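Local coordinates for (R)-specific secondary-alkylsulfatase (Pseudomonas sp., PDB 4AXH), which hydrolyses secondary alkyl sulfates enantioselectively with strict inversion of configuration, a zinc-dependent reaction that yields (S)-alcohols and inorganic sulfate, at residues A315-L320 with S415-L420; L369-D374 with D408-L413; A377-R382 with T422-V427. All blocks are in the same frame, centred on the assembly; numbering follows the deposited sequence.

Interaction 1 (A315-L320 with S415-L420)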
loop_
_atom_site.group_PDB
_atom_site.type_symbol
_atom_site.label_atom_id
_atom_site.label_comp_id
_atom_site.label_asym_id
_atom_site.label_seq_id
_atom_site.Cartn_x
_atom_site.Cartn_y
_atom_site.Cartn_z
ATOM N N ALA A 315 2.849 22.860 4.070
ATOM C CA ALA A 315 1.682 22.117 4.553
ATOM C C ALA A 315 2.071 20.661 4.542
ATOM O O ALA A 315 3.003 20.285 3.825
ATOM C CB ALA A 315 0.486 22.326 3.624
ATOM N N MET A 316 1.392 19.835 5.335
ATOM C CA MET A 316 1.640 18.401 5.351
ATOM C C MET A 316 1.142 17.873 4.018
ATOM O O MET A 316 0.073 18.291 3.572
ATOM C CB MET A 316 0.877 17.723 6.506
ATOM C CG MET A 316 1.256 16.264 6.667
ATOM S SD MET A 316 0.402 15.405 7.989
ATOM C CE MET A 316 1.586 15.545 9.359
ATOM N N HIS A 317 1.927 17.022 3.342
ATOM C CA HIS A 317 1.483 16.462 2.054
ATOM C C HIS A 317 0.777 15.125 2.309
ATOM O O HIS A 317 0.656 14.689 3.472
ATOM C CB HIS A 317 2.667 16.312 1.080
ATOM C CG HIS A 317 2.355 16.530 -0.374
ATOM N ND1 HIS A 317 1.196 16.012 -0.968
ATOM C CD2 HIS A 317 3.098 17.145 -1.329
ATOM C CE1 HIS A 317 1.266 16.339 -2.251
ATOM N NE2 HIS A 317 2.391 17.017 -2.524
ATOM N N ASN A 318 0.282 14.479 1.249
ATOM C CA ASN A 318 -0.433 13.216 1.422
ATOM C C ASN A 318 0.458 11.999 1.311
ATOM O O ASN A 318 1.316 11.946 0.434
ATOM C CB ASN A 318 -1.536 13.088 0.375
ATOM C CG ASN A 318 -2.748 13.949 0.612
ATOM O OD1 ASN A 318 -3.487 13.826 1.635
ATOM N ND2 ASN A 318 -3.048 14.759 -0.393
ATOM N N LEU A 319 0.209 10.995 2.152
ATOM C CA LEU A 319 0.851 9.692 2.027
ATOM C C LEU A 319 -0.143 8.821 1.223
ATOM O O LEU A 319 0.254 7.865 0.557
ATOM C CB LEU A 319 1.202 9.062 3.396
ATOM C CG LEU A 319 2.320 9.759 4.135
ATOM C CD1 LEU A 319 2.488 9.195 5.527
ATOM C CD2 LEU A 319 3.635 9.738 3.335
ATOM N N LEU A 320 -1.438 9.197 1.278
ATOM C CA LEU A 320 -2.569 8.595 0.574
ATOM C C LEU A 320 -3.496 9.704 0.096
ATOM O O LEU A 320 -4.313 10.196 0.891
ATOM C CB LEU A 320 -3.350 7.557 1.453
ATOM C CG LEU A 320 -4.464 6.769 0.738
ATOM C CD1 LEU A 320 -3.889 5.663 -0.115
ATOM C CD2 LEU A 320 -5.442 6.173 1.716
ATOM N N SER A 415 -1.901 20.515 8.902
ATOM C CA SER A 415 -2.682 19.588 8.078
ATOM C C SER A 415 -3.634 20.282 7.077
ATOM O O SER A 415 -4.842 20.125 7.161
ATOM C CB SER A 415 -3.419 18.615 8.978
ATOM O OG SER A 415 -2.457 17.893 9.725
ATOM N N TYR A 416 -3.083 21.033 6.130
ATOM C CA TYR A 416 -3.879 21.764 5.138
ATOM C C TYR A 416 -4.148 20.974 3.871
ATOM O O TYR A 416 -5.128 21.254 3.203
ATOM C CB TYR A 416 -3.175 23.061 4.738
ATOM C CG TYR A 416 -2.941 24.068 5.850
ATOM C CD1 TYR A 416 -3.995 24.545 6.619
ATOM C CD2 TYR A 416 -1.685 24.635 6.048
ATOM C CE1 TYR A 416 -3.792 25.508 7.612
ATOM C CE2 TYR A 416 -1.478 25.626 7.014
ATOM C CZ TYR A 416 -2.538 26.063 7.791
ATOM O OH TYR A 416 -2.344 27.034 8.747
ATOM N N TYR A 417 -3.256 20.055 3.490
ATOM C CA TYR A 417 -3.391 19.248 2.280
ATOM C C TYR A 417 -3.491 17.828 2.718
ATOM O O TYR A 417 -4.574 17.249 2.669
ATOM C CB TYR A 417 -2.177 19.461 1.358
ATOM C CG TYR A 417 -2.446 19.082 -0.077
ATOM C CD1 TYR A 417 -3.233 19.883 -0.892
ATOM C CD2 TYR A 417 -1.860 17.949 -0.643
ATOM C CE1 TYR A 417 -3.479 19.546 -2.221
ATOM C CE2 TYR A 417 -2.093 17.605 -1.969
ATOM C CZ TYR A 417 -2.920 18.396 -2.754
ATOM O OH TYR A 417 -3.182 18.067 -4.068
ATOM N N GLY A 418 -2.392 17.294 3.230
ATOM C CA GLY A 418 -2.376 15.973 3.845
ATOM C C GLY A 418 -3.015 16.071 5.220
ATOM O O GLY A 418 -3.125 17.165 5.797
ATOM N N ALA A 419 -3.464 14.956 5.764
ATOM C CA ALA A 419 -4.020 15.012 7.096
ATOM C C ALA A 419 -3.233 14.074 8.008
ATOM O O ALA A 419 -2.804 13.002 7.562
ATOM C CB ALA A 419 -5.476 14.658 7.065
ATOM N N LEU A 420 -2.970 14.512 9.259
ATOM C CA LEU A 420 -2.207 13.721 10.225
ATOM C C LEU A 420 -2.925 12.412 10.537
ATOM O O LEU A 420 -2.297 11.349 10.510
ATOM C CB LEU A 420 -1.869 14.547 11.490
ATOM C CG LEU A 420 -1.463 13.806 12.786
ATOM C CD1 LEU A 420 -0.078 13.231 12.707
ATOM C CD2 LEU A 420 -1.567 14.735 13.963
#
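The backbone N of Gly418 donates to Met316 O at 2.7 Å. This bond ties two loops of the active site together, one from the metallo-beta-lactamase part of the chain and one from the alkylsulfatase dimerisation region. Both bind sulfate: Asn318, Leu319 and Leu320 belong to the site on one side, Tyr417 on the other. The same glycine, through CA, makes a C-H...O contact with the next carbonyl, His317 O, at 3.3 Å.

The aromatic part of the contact is an offset edge-to-face pair. The Tyr417 ring turns its edge toward the face of His317, with the planes at 89° and the centroids 5.2 Å apart. The two side chains point the same way, and His317 CE1 is 3.6 Å from Tyr417 CE2. Tyr417 CG lies anti to the backbone N (chi1 -159°), which starts the ring off beside the imidazole. His317 ND1 accepts from Asn318 N almost in the ring plane, while NE2 makes a weak hydrogen bond to the zinc ligand Glu291, a tenuous link from the loop to the metal site.

Asn318 crosses Tyr417 at about a right angle, its ND2 3.4 Å from Tyr417 CE2. At the other end of the contact Ala315 CB meets the edge of the Tyr416 ring in its plane. Met316 reaches across to the start of helix 420-431, where its SD lies 3.7 Å from Leu420 N.

Interaction 2 (L369-D374 with D408-L413)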
loop_
_atom_site.group_PDB
_atom_site.type_symbol
_atom_site.label_atom_id
_atom_site.label_comp_id
_atom_site.label_asym_id
_atom_site.label_seq_id
_atom_site.Cartn_x
_atom_site.Cartn_y
_atom_site.Cartn_z
ATOM N N LEU A 369 13.721 22.629 6.541
ATOM C CA LEU A 369 14.109 21.293 6.089
ATOM C C LEU A 369 14.123 20.253 7.177
ATOM O O LEU A 369 13.527 19.193 7.011
ATOM C CB LEU A 369 15.445 21.312 5.350
ATOM C CG LEU A 369 15.393 21.932 3.963
ATOM C CD1 LEU A 369 16.742 21.860 3.300
ATOM C CD2 LEU A 369 14.288 21.285 3.127
ATOM N N ALA A 370 14.746 20.554 8.312
ATOM C CA ALA A 370 14.808 19.630 9.422
ATOM C C ALA A 370 13.433 19.343 9.988
ATOM O O ALA A 370 13.167 18.199 10.339
ATOM C CB ALA A 370 15.720 20.175 10.484
ATOM N N ASP A 371 12.530 20.351 10.041
ATOM C CA ASP A 371 11.141 20.187 10.525
ATOM C C ASP A 371 10.372 19.256 9.575
ATOM O O ASP A 371 9.702 18.337 10.046
ATOM C CB ASP A 371 10.426 21.550 10.646
ATOM C CG ASP A 371 10.860 22.462 11.793
ATOM O OD1 ASP A 371 11.690 22.043 12.608
ATOM O OD2 ASP A 371 10.348 23.588 11.880
ATOM N N GLN A 372 10.526 19.478 8.238
ATOM C CA GLN A 372 9.909 18.694 7.161
ATOM C C GLN A 372 10.346 17.243 7.283
ATOM O O GLN A 372 9.494 16.374 7.440
ATOM C CB GLN A 372 10.268 19.273 5.777
ATOM C CG GLN A 372 9.615 20.632 5.431
ATOM C CD GLN A 372 8.124 20.601 5.142
ATOM O OE1 GLN A 372 7.563 19.597 4.694
ATOM N NE2 GLN A 372 7.455 21.725 5.359
ATOM N N ARG A 373 11.668 17.001 7.312
ATOM C CA ARG A 373 12.284 15.687 7.504
ATOM C C ARG A 373 11.684 15.014 8.724
ATOM O O ARG A 373 11.099 13.959 8.586
ATOM C CB ARG A 373 13.819 15.818 7.676
ATOM C CG ARG A 373 14.472 14.533 8.187
ATOM C CD ARG A 373 15.753 14.782 8.935
ATOM N NE ARG A 373 15.537 15.391 10.243
ATOM C CZ ARG A 373 16.416 16.179 10.849
ATOM N NH1 ARG A 373 17.573 16.449 10.279
ATOM N NH2 ARG A 373 16.136 16.709 12.030
ATOM N N ASP A 374 11.767 15.660 9.888
ATOM C CA ASP A 374 11.212 15.183 11.149
ATOM C C ASP A 374 9.717 14.847 11.072
ATOM O O ASP A 374 9.317 13.883 11.709
ATOM C CB ASP A 374 11.453 16.205 12.278
ATOM C CG ASP A 374 12.876 16.338 12.781
ATOM O OD1 ASP A 374 13.725 15.487 12.414
ATOM O OD2 ASP A 374 13.140 17.282 13.559
ATOM N N ASP A 408 4.320 21.263 16.273
ATOM C CA ASP A 408 2.935 21.716 16.430
ATOM C C ASP A 408 2.789 23.241 16.333
ATOM O O ASP A 408 1.697 23.745 16.010
ATOM C CB ASP A 408 2.323 21.175 17.733
ATOM C CG ASP A 408 0.877 21.584 18.016
ATOM O OD1 ASP A 408 0.001 21.374 17.128
ATOM O OD2 ASP A 408 0.615 22.099 19.124
ATOM N N ARG A 409 3.894 23.988 16.555
ATOM C CA ARG A 409 3.849 25.458 16.452
ATOM C C ARG A 409 4.235 26.042 15.073
ATOM O O ARG A 409 4.137 27.233 14.902
ATOM C CB ARG A 409 4.542 26.149 17.638
ATOM C CG ARG A 409 6.010 25.856 17.758
ATOM C CD ARG A 409 6.661 26.725 18.800
ATOM N NE ARG A 409 8.122 26.783 18.664
ATOM C CZ ARG A 409 8.767 27.498 17.741
ATOM N NH1 ARG A 409 8.089 28.169 16.817
ATOM N NH2 ARG A 409 10.091 27.520 17.714
ATOM N N LYS A 410 4.628 25.205 14.088
ATOM C CA LYS A 410 4.990 25.654 12.736
ATOM C C LYS A 410 3.792 25.696 11.766
ATOM O O LYS A 410 3.069 24.700 11.622
ATOM C CB LYS A 410 6.121 24.790 12.142
ATOM C CG LYS A 410 7.339 24.599 13.056
ATOM C CD LYS A 410 7.943 25.922 13.602
ATOM C CE LYS A 410 9.037 25.673 14.600
ATOM N NZ LYS A 410 10.332 25.386 13.949
ATOM N N TRP A 411 3.579 26.859 11.109
ATOM C CA TRP A 411 2.486 27.075 10.159
ATOM C C TRP A 411 2.630 26.138 8.939
ATOM O O TRP A 411 1.656 25.605 8.431
ATOM C CB TRP A 411 2.474 28.549 9.666
ATOM C CG TRP A 411 1.808 29.569 10.551
ATOM C CD1 TRP A 411 2.370 30.712 11.063
ATOM C CD2 TRP A 411 0.428 29.588 10.950
ATOM N NE1 TRP A 411 1.430 31.422 11.777
ATOM C CE2 TRP A 411 0.242 30.733 11.758
ATOM C CE3 TRP A 411 -0.660 28.718 10.741
ATOM C CZ2 TRP A 411 -0.986 31.049 12.322
ATOM C CZ3 TRP A 411 -1.876 29.024 11.318
ATOM C CH2 TRP A 411 -2.031 30.183 12.098
ATOM N N TYR A 412 3.855 25.949 8.478
ATOM C CA TYR A 412 4.201 25.157 7.315
ATOM C C TYR A 412 4.158 23.628 7.502
ATOM O O TYR A 412 4.482 22.875 6.571
ATOM C CB TYR A 412 5.567 25.626 6.796
ATOM C CG TYR A 412 6.715 25.577 7.790
ATOM C CD1 TYR A 412 7.467 24.424 7.960
ATOM C CD2 TYR A 412 7.101 26.706 8.483
ATOM C CE1 TYR A 412 8.554 24.391 8.822
ATOM C CE2 TYR A 412 8.193 26.691 9.339
ATOM C CZ TYR A 412 8.920 25.534 9.501
ATOM O OH TYR A 412 9.980 25.547 10.368
ATOM N N LEU A 413 3.761 23.163 8.693
ATOM C CA LEU A 413 3.657 21.743 9.046
ATOM C C LEU A 413 2.226 21.341 9.350
ATOM O O LEU A 413 1.978 20.164 9.601
ATOM C CB LEU A 413 4.560 21.475 10.260
ATOM C CG LEU A 413 5.932 20.823 10.057
ATOM C CD1 LEU A 413 6.590 21.157 8.696
ATOM C CD2 LEU A 413 6.802 21.169 11.165
#
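Asp371 brings its carboxylate up to the hydroxyl end of Tyr412, the two side chains crossing at about a right angle and the carboxylate and ring planes only 15° apart. The contact joins the long helix 362-388 to a loop of the alkylsulfatase dimerisation region, the one before helix 420-431 that contains the 3-10 turn 411-413.

Two donors meet on Asp371 OD2. Lys410 NZ forms a salt bridge at 2.7 Å through the syn lone pair, and Tyr412 OH donates from the anti side at 2.5 Å, out of the carboxylate plane. The other oxygen, OD1, pairs with Arg588 of the second subunit, so this one acid links helix, loop and dimer partner; the two cations would probably keep it ionised. Lys410 CB covers one face of the Tyr412 ring, 3.9 Å above its centre.

Leu413 packs with both branches: CD2 lies against Asp371 CB, and CD1 approaches the amide of Gln372. That amide also makes weak hydrogen bonds to Pro313 O and, across the contact, to Tyr412 O, at 3.4 Å from Gln372 NE2.

Interaction 3 (A377-R382 with T422-V427)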
loop_
_atom_site.group_PDB
_atom_site.type_symbol
_atom_site.label_atom_id
_atom_site.label_comp_id
_atom_site.label_asym_id
_atom_site.label_seq_id
_atom_site.Cartn_x
_atom_site.Cartn_y
_atom_site.Cartn_z
ATOM N N ALA A 377 9.425 11.447 9.108
ATOM C CA ALA A 377 9.995 10.350 9.899
ATOM C C ALA A 377 9.103 10.056 11.076
ATOM O O ALA A 377 8.910 8.880 11.396
ATOM C CB ALA A 377 11.398 10.675 10.362
ATOM N N PHE A 378 8.467 11.096 11.658
ATOM C CA PHE A 378 7.535 10.916 12.767
ATOM C C PHE A 378 6.321 10.085 12.316
ATOM O O PHE A 378 5.879 9.175 13.025
ATOM C CB PHE A 378 7.079 12.261 13.358
ATOM C CG PHE A 378 5.897 12.178 14.281
ATOM C CD1 PHE A 378 6.035 11.669 15.570
ATOM C CD2 PHE A 378 4.628 12.573 13.854
ATOM C CE1 PHE A 378 4.930 11.588 16.440
ATOM C CE2 PHE A 378 3.515 12.458 14.707
ATOM C CZ PHE A 378 3.678 11.962 16.000
ATOM N N LEU A 379 5.777 10.411 11.156
ATOM C CA LEU A 379 4.613 9.707 10.652
ATOM C C LEU A 379 4.893 8.230 10.547
ATOM O O LEU A 379 4.168 7.446 11.145
ATOM C CB LEU A 379 4.102 10.309 9.331
ATOM C CG LEU A 379 3.354 11.615 9.463
ATOM C CD1 LEU A 379 3.221 12.285 8.095
ATOM C CD2 LEU A 379 1.996 11.415 10.121
ATOM N N ASN A 380 6.008 7.877 9.913
ATOM C CA ASN A 380 6.448 6.504 9.753
ATOM C C ASN A 380 6.759 5.844 11.118
ATOM O O ASN A 380 6.120 4.855 11.485
ATOM C CB ASN A 380 7.675 6.471 8.838
ATOM C CG ASN A 380 8.109 5.085 8.487
ATOM O OD1 ASN A 380 7.570 4.458 7.566
ATOM N ND2 ASN A 380 9.088 4.567 9.223
ATOM N N ASN A 381 7.703 6.428 11.874
ATOM C CA ASN A 381 8.186 5.894 13.139
ATOM C C ASN A 381 7.184 5.831 14.265
ATOM O O ASN A 381 7.189 4.840 14.984
ATOM C CB ASN A 381 9.477 6.571 13.577
ATOM C CG ASN A 381 10.619 6.497 12.597
ATOM O OD1 ASN A 381 10.784 5.528 11.828
ATOM N ND2 ASN A 381 11.463 7.524 12.627
ATOM N N ARG A 382 6.338 6.867 14.460
ATOM C CA ARG A 382 5.361 6.842 15.560
ATOM C C ARG A 382 4.286 5.791 15.288
ATOM O O ARG A 382 3.926 5.046 16.205
ATOM C CB ARG A 382 4.749 8.217 15.820
ATOM C CG ARG A 382 3.591 8.259 16.845
ATOM C CD ARG A 382 3.971 8.835 18.204
ATOM N NE ARG A 382 4.589 7.836 19.064
ATOM C CZ ARG A 382 4.102 7.469 20.237
ATOM N NH1 ARG A 382 3.006 8.033 20.710
ATOM N NH2 ARG A 382 4.716 6.536 20.955
ATOM N N THR A 422 -5.268 10.814 8.535
ATOM C CA THR A 422 -5.250 10.058 7.279
ATOM C C THR A 422 -3.899 9.386 7.060
ATOM O O THR A 422 -3.865 8.182 6.769
ATOM C CB THR A 422 -5.610 10.997 6.127
ATOM O OG1 THR A 422 -6.826 11.670 6.444
ATOM C CG2 THR A 422 -5.677 10.292 4.770
ATOM N N ASN A 423 -2.792 10.166 7.208
ATOM C CA ASN A 423 -1.422 9.713 7.026
ATOM C C ASN A 423 -1.011 8.665 8.019
ATOM O O ASN A 423 -0.320 7.732 7.621
ATOM C CB ASN A 423 -0.451 10.882 7.008
ATOM C CG ASN A 423 -0.490 11.667 5.713
ATOM O OD1 ASN A 423 -1.009 11.207 4.666
ATOM N ND2 ASN A 423 0.070 12.878 5.756
ATOM N N LEU A 424 -1.432 8.787 9.293
ATOM C CA LEU A 424 -1.137 7.749 10.306
ATOM C C LEU A 424 -1.857 6.443 9.922
ATOM O O LEU A 424 -1.248 5.374 9.940
ATOM C CB LEU A 424 -1.538 8.180 11.735
ATOM C CG LEU A 424 -0.755 9.330 12.363
ATOM C CD1 LEU A 424 -1.481 9.856 13.531
ATOM C CD2 LEU A 424 0.669 8.926 12.761
ATOM N N ARG A 425 -3.126 6.559 9.493
ATOM C CA ARG A 425 -3.940 5.435 9.023
ATOM C C ARG A 425 -3.260 4.828 7.797
ATOM O O ARG A 425 -3.106 3.618 7.754
ATOM C CB ARG A 425 -5.412 5.879 8.771
ATOM C CG ARG A 425 -6.150 6.198 10.092
ATOM C CD ARG A 425 -7.650 6.417 10.016
ATOM N NE ARG A 425 -7.986 7.810 9.777
ATOM C CZ ARG A 425 -8.741 8.565 10.564
ATOM N NH1 ARG A 425 -9.314 8.051 11.642
ATOM N NH2 ARG A 425 -8.956 9.829 10.261
ATOM N N ALA A 426 -2.732 5.676 6.883
ATOM C CA ALA A 426 -2.003 5.286 5.674
ATOM C C ALA A 426 -0.771 4.434 5.960
ATOM O O ALA A 426 -0.532 3.460 5.231
ATOM C CB ALA A 426 -1.623 6.523 4.827
ATOM N N VAL A 427 0.039 4.822 6.988
ATOM C CA VAL A 427 1.275 4.081 7.399
ATOM C C VAL A 427 0.843 2.654 7.878
ATOM O O VAL A 427 1.505 1.679 7.537
ATOM C CB VAL A 427 2.196 4.836 8.427
ATOM C CG1 VAL A 427 3.471 4.048 8.754
ATOM C CG2 VAL A 427 2.576 6.226 7.916
#
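Helices 377-382 and 422-427 pass each other with their axes 9.1 Å apart at closest approach and their N-to-C directions 49° apart, a signed crossing angle of -49°. The closest CA pair is Leu379 and Leu424, 6.1 Å apart, with Asn380 and Val427 almost as close. These are short pieces of the long helix 362-388 and of helix 420-431, the second within the alkylsulfatase dimerisation region, and the contact is a buried helix-helix packing.

Leu379 does most of the work. Its CG is anti to the carbonyl carbon (chi1 -75°), and the isobutyl group runs across Leu424 at about a right angle. The two CD2 methyls, Leu379 CD2 and Leu424 CD2, meet at 3.9 Å. The other branch, Leu379 CD1, lies 4.0 Å from Asn423 ND2, and Asn423 CB touches both methyls.

Val427 packs against backbone instead. Its CG2 is 3.8 Å from Leu379 O, and its CG1 rests near Asn380 O and Asn380 CA. Leu424 also touches Ile396 and Val400 of helix 393-400.

Asn380 OD1 is hydrogen-bonded to Tyr431 OH, a polar tie between the same two helices further along, while Asn423 spans the backbone of the sulfate-binding loop, its ND2 to His317 O and its OD1 to Leu319 N. Segments 377-382 and 422-427 themselves are thus held together by methyls resting on one another, on the Asn423 side chain and on backbone carbonyls, and both ends of the Asn423 amide are bonded to the loop, which probably helps to hold it in place.

Along the chain the segments come in the order 315-320, 369-374, 377-382, 408-413, 415-420 and 422-427. Interaction 2 is therefore nested in the loop closed by interaction 1, while interaction 3 crosses both. Their centres lie 11 to 15 Å apart, 1 and 3 being closest. Helix 362-388 supplies one side of both 2 and 3, and the other sides follow the chain through the loop into helix 420-431. Interactions 1 and 2 meet where Tyr416 packs on Trp411. The second subunit touches 2 and 3 but reaches segment 315-320 only at Leu320, so the helices behind the sulfate-binding loop are also the ones that face the dimer partner.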